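Local coordinates for uncharacterized protein PH0321 (Pyrococcus horikoshii, PDB 3BS4) that is of unknown function but probably belongs to the KaiC-like branch of the RecA-like nucleotide-binding proteins, at residues Lys18-Ser32 with Val201-Ser213. Sequence-based numbering, arbitrary orientation.
Sequences KKHSLILIHEEDASS and VYRRADYVLKTRS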
loop_
_atom_site.group_PDB
_atom_site.type_symbol
_atom_site.label_atom_id
_atom_site.label_comp_id
_atom_site.label_asym_id
_atom_site.label_seq_id
_atom_site.Cartn_x
_atom_site.Cartn_y
_atom_site.Cartn_z
ATOM N N LYS A 18 6.556 -11.221 -8.150
ATOM C CA LYS A 18 8.001 -11.249 -7.998
ATOM C C LYS A 18 8.388 -10.534 -6.705
ATOM O O LYS A 18 8.041 -9.370 -6.490
ATOM C CB LYS A 18 8.672 -10.594 -9.206
ATOM C CG LYS A 18 10.175 -10.535 -9.103
ATOM C CD LYS A 18 10.801 -9.990 -10.372
ATOM C CE LYS A 18 12.263 -10.397 -10.499
ATOM N NZ LYS A 18 13.125 -10.001 -9.345
ATOM N N LYS A 19 9.077 -11.253 -5.829
ATOM C CA LYS A 19 9.478 -10.714 -4.544
ATOM C C LYS A 19 10.192 -9.358 -4.687
ATOM O O LYS A 19 11.046 -9.172 -5.560
ATOM C CB LYS A 19 10.358 -11.729 -3.806
ATOM C CG LYS A 19 10.727 -11.314 -2.398
ATOM C CD LYS A 19 11.338 -12.482 -1.643
ATOM C CE LYS A 19 12.033 -12.027 -0.375
ATOM N NZ LYS A 19 12.349 -13.240 0.443
ATOM N N HIS A 20 9.789 -8.412 -3.842
ATOM C CA HIS A 20 10.349 -7.056 -3.768
ATOM C C HIS A 20 9.775 -6.066 -4.769
ATOM O O HIS A 20 10.229 -4.927 -4.838
ATOM C CB HIS A 20 11.884 -7.019 -3.833
ATOM C CG HIS A 20 12.550 -7.766 -2.725
ATOM N ND1 HIS A 20 13.611 -8.620 -2.942
ATOM C CD2 HIS A 20 12.300 -7.802 -1.396
ATOM C CE1 HIS A 20 13.993 -9.140 -1.789
ATOM N NE2 HIS A 20 13.211 -8.667 -0.837
ATOM N N SER A 21 8.781 -6.505 -5.533
ATOM C CA SER A 21 8.133 -5.643 -6.491
ATOM C C SER A 21 7.387 -4.510 -5.797
ATOM O O SER A 21 7.047 -4.614 -4.616
ATOM C CB SER A 21 7.155 -6.461 -7.328
ATOM O OG SER A 21 7.886 -7.372 -8.151
ATOM N N LEU A 22 7.136 -3.448 -6.564
ATOM C CA LEU A 22 6.202 -2.399 -6.177
ATOM C C LEU A 22 4.961 -2.593 -7.036
ATOM O O LEU A 22 5.055 -2.669 -8.268
ATOM C CB LEU A 22 6.803 -1.015 -6.441
ATOM C CG LEU A 22 5.896 0.205 -6.241
ATOM C CD1 LEU A 22 5.325 0.293 -4.808
ATOM C CD2 LEU A 22 6.695 1.442 -6.597
ATOM N N ILE A 23 3.806 -2.685 -6.369
ATOM C CA ILE A 23 2.511 -2.867 -7.022
ATOM C C ILE A 23 1.687 -1.610 -6.802
ATOM O O ILE A 23 1.470 -1.194 -5.671
ATOM C CB ILE A 23 1.729 -4.050 -6.399
ATOM C CG1 ILE A 23 2.469 -5.373 -6.610
ATOM C CG2 ILE A 23 0.324 -4.160 -6.991
ATOM C CD1 ILE A 23 3.432 -5.716 -5.488
ATOM N N LEU A 24 1.194 -1.036 -7.889
ATOM C CA LEU A 24 0.233 0.061 -7.800
ATOM C C LEU A 24 -1.168 -0.455 -8.021
ATOM O O LEU A 24 -1.447 -1.070 -9.045
ATOM C CB LEU A 24 0.540 1.135 -8.850
ATOM C CG LEU A 24 -0.439 2.315 -8.876
ATOM C CD1 LEU A 24 -0.353 3.200 -7.582
ATOM C CD2 LEU A 24 -0.158 3.153 -10.120
ATOM N N ILE A 25 -2.064 -0.186 -7.069
ATOM C CA ILE A 25 -3.494 -0.408 -7.263
ATOM C C ILE A 25 -4.061 0.983 -7.545
ATOM O O ILE A 25 -4.103 1.853 -6.656
ATOM C CB ILE A 25 -4.191 -1.005 -6.003
ATOM C CG1 ILE A 25 -3.543 -2.337 -5.582
ATOM C CG2 ILE A 25 -5.679 -1.156 -6.289
ATOM C CD1 ILE A 25 -3.446 -3.364 -6.662
ATOM N N HIS A 26 -4.455 1.206 -8.791
ATOM C CA HIS A 26 -5.059 2.472 -9.189
ATOM C C HIS A 26 -6.575 2.327 -9.179
ATOM O O HIS A 26 -7.160 1.724 -10.107
ATOM C CB HIS A 26 -4.552 2.899 -10.555
ATOM C CG HIS A 26 -5.148 4.192 -11.037
ATOM N ND1 HIS A 26 -5.148 4.561 -12.365
ATOM C CD2 HIS A 26 -5.775 5.193 -10.365
ATOM C CE1 HIS A 26 -5.751 5.730 -12.493
ATOM N NE2 HIS A 26 -6.135 6.138 -11.294
ATOM N N GLU A 27 -7.206 2.859 -8.130
ATOM C CA GLU A 27 -8.673 2.828 -8.008
ATOM C C GLU A 27 -9.174 4.058 -8.769
ATOM O O GLU A 27 -9.169 5.164 -8.223
ATOM C CB GLU A 27 -9.115 2.847 -6.533
ATOM C CG GLU A 27 -10.648 2.808 -6.386
ATOM C CD GLU A 27 -11.158 3.114 -4.979
ATOM O OE1 GLU A 27 -11.057 4.293 -4.559
ATOM O OE2 GLU A 27 -11.706 2.208 -4.295
ATOM N N GLU A 28 -9.546 3.879 -10.032
ATOM C CA GLU A 28 -9.864 5.033 -10.893
ATOM C C GLU A 28 -11.122 5.802 -10.435
ATOM O O GLU A 28 -11.212 7.040 -10.578
ATOM C CB GLU A 28 -9.988 4.580 -12.343
ATOM C CG GLU A 28 -10.093 5.718 -13.337
ATOM C CD GLU A 28 -10.169 5.194 -14.751
ATOM O OE1 GLU A 28 -11.118 4.439 -15.060
ATOM O OE2 GLU A 28 -9.268 5.526 -15.546
ATOM N N ASP A 29 -12.097 5.068 -9.910
ATOM C CA ASP A 29 -13.291 5.688 -9.322
ATOM C C ASP A 29 -13.704 4.989 -8.035
ATOM O O ASP A 29 -13.479 3.780 -7.856
ATOM C CB ASP A 29 -14.447 5.726 -10.317
ATOM C CG ASP A 29 -14.925 4.347 -10.705
ATOM O OD1 ASP A 29 -14.502 3.860 -11.775
ATOM O OD2 ASP A 29 -15.710 3.755 -9.934
ATOM N N ALA A 30 -14.329 5.744 -7.131
ATOM C CA ALA A 30 -14.631 5.240 -5.820
ATOM C C ALA A 30 -15.612 4.078 -5.829
ATOM O O ALA A 30 -15.500 3.190 -5.000
ATOM C CB ALA A 30 -15.147 6.379 -4.887
ATOM N N SER A 31 -16.556 4.084 -6.773
ATOM C CA SER A 31 -17.575 3.033 -6.828
ATOM C C SER A 31 -16.953 1.678 -7.126
ATOM O O SER A 31 -17.526 0.653 -6.791
ATOM C CB SER A 31 -18.649 3.352 -7.883
ATOM O OG SER A 31 -19.298 4.574 -7.566
ATOM N N SER A 32 -15.768 1.664 -7.728
ATOM C CA SER A 32 -15.149 0.367 -8.069
ATOM C C SER A 32 -14.744 -0.451 -6.843
ATOM O O SER A 32 -14.559 -1.667 -6.941
ATOM C CB SER A 32 -13.932 0.568 -8.972
ATOM O OG SER A 32 -12.839 1.126 -8.248
ATOM N N VAL A 201 3.969 7.611 -10.912
ATOM C CA VAL A 201 3.776 6.416 -10.089
ATOM C C VAL A 201 3.550 5.172 -10.937
ATOM O O VAL A 201 3.982 4.080 -10.560
ATOM C CB VAL A 201 2.672 6.569 -8.987
ATOM C CG1 VAL A 201 3.039 7.695 -8.014
ATOM C CG2 VAL A 201 1.321 6.777 -9.599
ATOM N N TYR A 202 2.883 5.317 -12.090
ATOM C CA TYR A 202 2.783 4.181 -13.013
ATOM C C TYR A 202 4.177 3.720 -13.442
ATOM O O TYR A 202 4.469 2.511 -13.502
ATOM C CB TYR A 202 2.012 4.571 -14.271
ATOM C CG TYR A 202 0.523 4.302 -14.258
ATOM C CD1 TYR A 202 -0.292 4.721 -13.194
ATOM C CD2 TYR A 202 -0.087 3.671 -15.339
ATOM C CE1 TYR A 202 -1.675 4.485 -13.207
ATOM C CE2 TYR A 202 -1.464 3.425 -15.350
ATOM C CZ TYR A 202 -2.250 3.829 -14.291
ATOM O OH TYR A 202 -3.601 3.582 -14.361
ATOM N N ARG A 203 5.036 4.681 -13.779
ATOM C CA ARG A 203 6.368 4.329 -14.277
ATOM C C ARG A 203 7.187 3.613 -13.205
ATOM O O ARG A 203 7.934 2.654 -13.491
ATOM C CB ARG A 203 7.074 5.591 -14.816
ATOM C CG ARG A 203 8.562 5.418 -15.161
ATOM C CD ARG A 203 8.778 4.392 -16.274
ATOM N NE ARG A 203 8.161 4.847 -17.511
ATOM C CZ ARG A 203 8.280 4.236 -18.688
ATOM N NH1 ARG A 203 9.017 3.132 -18.815
ATOM N NH2 ARG A 203 7.673 4.747 -19.749
ATOM N N ARG A 204 7.043 4.060 -11.961
ATOM C CA ARG A 204 7.849 3.536 -10.864
ATOM C C ARG A 204 7.417 2.135 -10.440
ATOM O O ARG A 204 8.240 1.324 -9.982
ATOM C CB ARG A 204 7.788 4.497 -9.672
ATOM C CG ARG A 204 8.530 5.788 -9.947
ATOM C CD ARG A 204 8.281 6.801 -8.858
ATOM N NE ARG A 204 8.784 8.120 -9.234
ATOM C CZ ARG A 204 10.076 8.458 -9.232
ATOM N NH1 ARG A 204 11.011 7.585 -8.870
ATOM N NH2 ARG A 204 10.442 9.680 -9.588
ATOM N N ALA A 205 6.129 1.850 -10.575
ATOM C CA ALA A 205 5.588 0.534 -10.201
ATOM C C ALA A 205 6.008 -0.594 -11.151
ATOM O O ALA A 205 6.116 -0.383 -12.368
ATOM C CB ALA A 205 4.076 0.599 -10.112
ATOM N N ASP A 206 6.212 -1.788 -10.601
ATOM C CA ASP A 206 6.472 -2.967 -11.435
ATOM C C ASP A 206 5.183 -3.562 -11.975
ATOM O O ASP A 206 5.141 -4.084 -13.107
ATOM C CB ASP A 206 7.256 -4.015 -10.654
ATOM C CG ASP A 206 8.565 -3.472 -10.137
ATOM O OD1 ASP A 206 9.448 -3.122 -10.969
ATOM O OD2 ASP A 206 8.707 -3.367 -8.898
ATOM N N TYR A 207 4.133 -3.511 -11.150
ATOM C CA TYR A 207 2.804 -3.952 -11.557
ATOM C C TYR A 207 1.849 -2.785 -11.413
ATOM O O TYR A 207 1.956 -2.049 -10.451
ATOM C CB TYR A 207 2.276 -5.067 -10.649
ATOM C CG TYR A 207 3.069 -6.349 -10.664
ATOM C CD1 TYR A 207 2.610 -7.468 -11.367
ATOM C CD2 TYR A 207 4.245 -6.466 -9.925
ATOM C CE1 TYR A 207 3.348 -8.666 -11.357
ATOM C CE2 TYR A 207 4.979 -7.645 -9.910
ATOM C CZ TYR A 207 4.526 -8.734 -10.624
ATOM O OH TYR A 207 5.284 -9.907 -10.592
ATOM N N VAL A 208 0.926 -2.634 -12.362
ATOM C CA VAL A 208 -0.156 -1.666 -12.195
ATOM C C VAL A 208 -1.462 -2.377 -12.492
ATOM O O VAL A 208 -1.654 -2.897 -13.606
ATOM C CB VAL A 208 -0.038 -0.466 -13.151
ATOM C CG1 VAL A 208 -1.249 0.467 -12.953
ATOM C CG2 VAL A 208 1.283 0.282 -12.933
ATOM N N LEU A 209 -2.348 -2.388 -11.498
ATOM C CA LEU A 209 -3.727 -2.874 -11.642
ATOM C C LEU A 209 -4.656 -1.690 -11.482
ATOM O O LEU A 209 -4.547 -0.956 -10.498
ATOM C CB LEU A 209 -4.052 -3.913 -10.565
ATOM C CG LEU A 209 -3.107 -5.119 -10.439
ATOM C CD1 LEU A 209 -3.646 -6.135 -9.413
ATOM C CD2 LEU A 209 -2.838 -5.777 -11.769
ATOM N N LYS A 210 -5.571 -1.516 -12.428
ATOM C CA LYS A 210 -6.498 -0.377 -12.387
ATOM C C LYS A 210 -7.902 -0.915 -12.207
ATOM O O LYS A 210 -8.305 -1.824 -12.925
ATOM C CB LYS A 210 -6.436 0.421 -13.686
ATOM C CG LYS A 210 -7.387 1.601 -13.706
ATOM C CD LYS A 210 -7.037 2.539 -14.836
ATOM C CE LYS A 210 -7.778 2.201 -16.100
ATOM N NZ LYS A 210 -7.547 3.274 -17.135
ATOM N N THR A 211 -8.632 -0.378 -11.230
ATOM C CA THR A 211 -10.039 -0.769 -11.062
ATOM C C THR A 211 -10.947 0.366 -11.502
ATOM O O THR A 211 -10.612 1.549 -11.380
ATOM C CB THR A 211 -10.379 -1.177 -9.619
ATOM O OG1 THR A 211 -10.299 -0.036 -8.744
ATOM C CG2 THR A 211 -9.435 -2.272 -9.133
ATOM N N ARG A 212 -12.102 -0.004 -12.039
ATOM C CA ARG A 212 -13.050 0.998 -12.522
ATOM C C ARG A 212 -14.436 0.400 -12.598
ATOM O O ARG A 212 -14.583 -0.817 -12.646
ATOM C CB ARG A 212 -12.634 1.508 -13.892
ATOM C CG ARG A 212 -12.636 0.433 -14.966
ATOM C CD ARG A 212 -12.401 1.047 -16.324
ATOM N NE ARG A 212 -12.579 0.075 -17.402
ATOM C CZ ARG A 212 -12.104 0.246 -18.634
ATOM N NH1 ARG A 212 -11.420 1.338 -18.945
ATOM N NH2 ARG A 212 -12.312 -0.685 -19.557
ATOM N N SER A 213 -15.435 1.276 -12.615
ATOM C CA SER A 213 -16.842 0.891 -12.650
ATOM C C SER A 213 -17.453 1.254 -13.997
ATOM O O SER A 213 -17.030 2.214 -14.644
ATOM C CB SER A 213 -17.616 1.655 -11.563
ATOM O OG SER A 213 -17.063 1.439 -10.272
HETATM O O HOH W 1 -10.992 3.727 -17.662
#
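L22, L24 and H26 of strand 22-27 share backbone hydrogen bonds with D206, Y207, L209 and T211, pairing it in parallel with strand 207-216; E28 N, bonded to T211 O, ends the series. L24 bonds with Y207 O and L209 N, and H26 with L209 O and T211 N. At the start L22 O is gripped twice, by the N-H groups of D206 and Y207, while the D206 carboxylate turns back to take L22 N on the anti lone pair of OD2 (2.8 Å). Farther out, K18 N points almost straight at Y207 OH (3.1 Å, 176°).

Apolar packing divides between the faces. Beside I23 and Y207, I25 and L209 run side by side, with their CD1 atoms 3.9 Å apart. On the other face, L24 CD2 reaches Y202 CD1 at 3.5 Å, the two side chains crossing nearly at right angles. V208 CG1 lies over one face of the same ring.

Among the polar side chains, H26, Y202 and K210 complete that second face. Y202 OH meets ND1 at the edge of the H26 ring (2.7 Å), and G191 O accepts from H26 NE2, so both ring nitrogens are held and the ring's rotation is fixed. K210, bent at chi3 (91°), brings NZ to E28 OE2 from above the carboxylate plane in a salt bridge. Past the end of strand 22-27, D29 acts as a two-pronged acceptor: its CG lies between backbone N and carbonyl carbon (chi1 64°), which brings the carboxylate to S213, and its syn lone pairs receive S213 N at OD1 and S213 OG at OD2 (2.7 Å). T211, on the face of L209, donates from OG1 to S32 OG, which in turn donates a hydrogen bond to D29 O.

Helix 195-204 thus leads through a short turn into strand 207-216, within a largely parallel core flanked by helices, consistent with the alpha/beta fold of RecA- and KaiC-like domains.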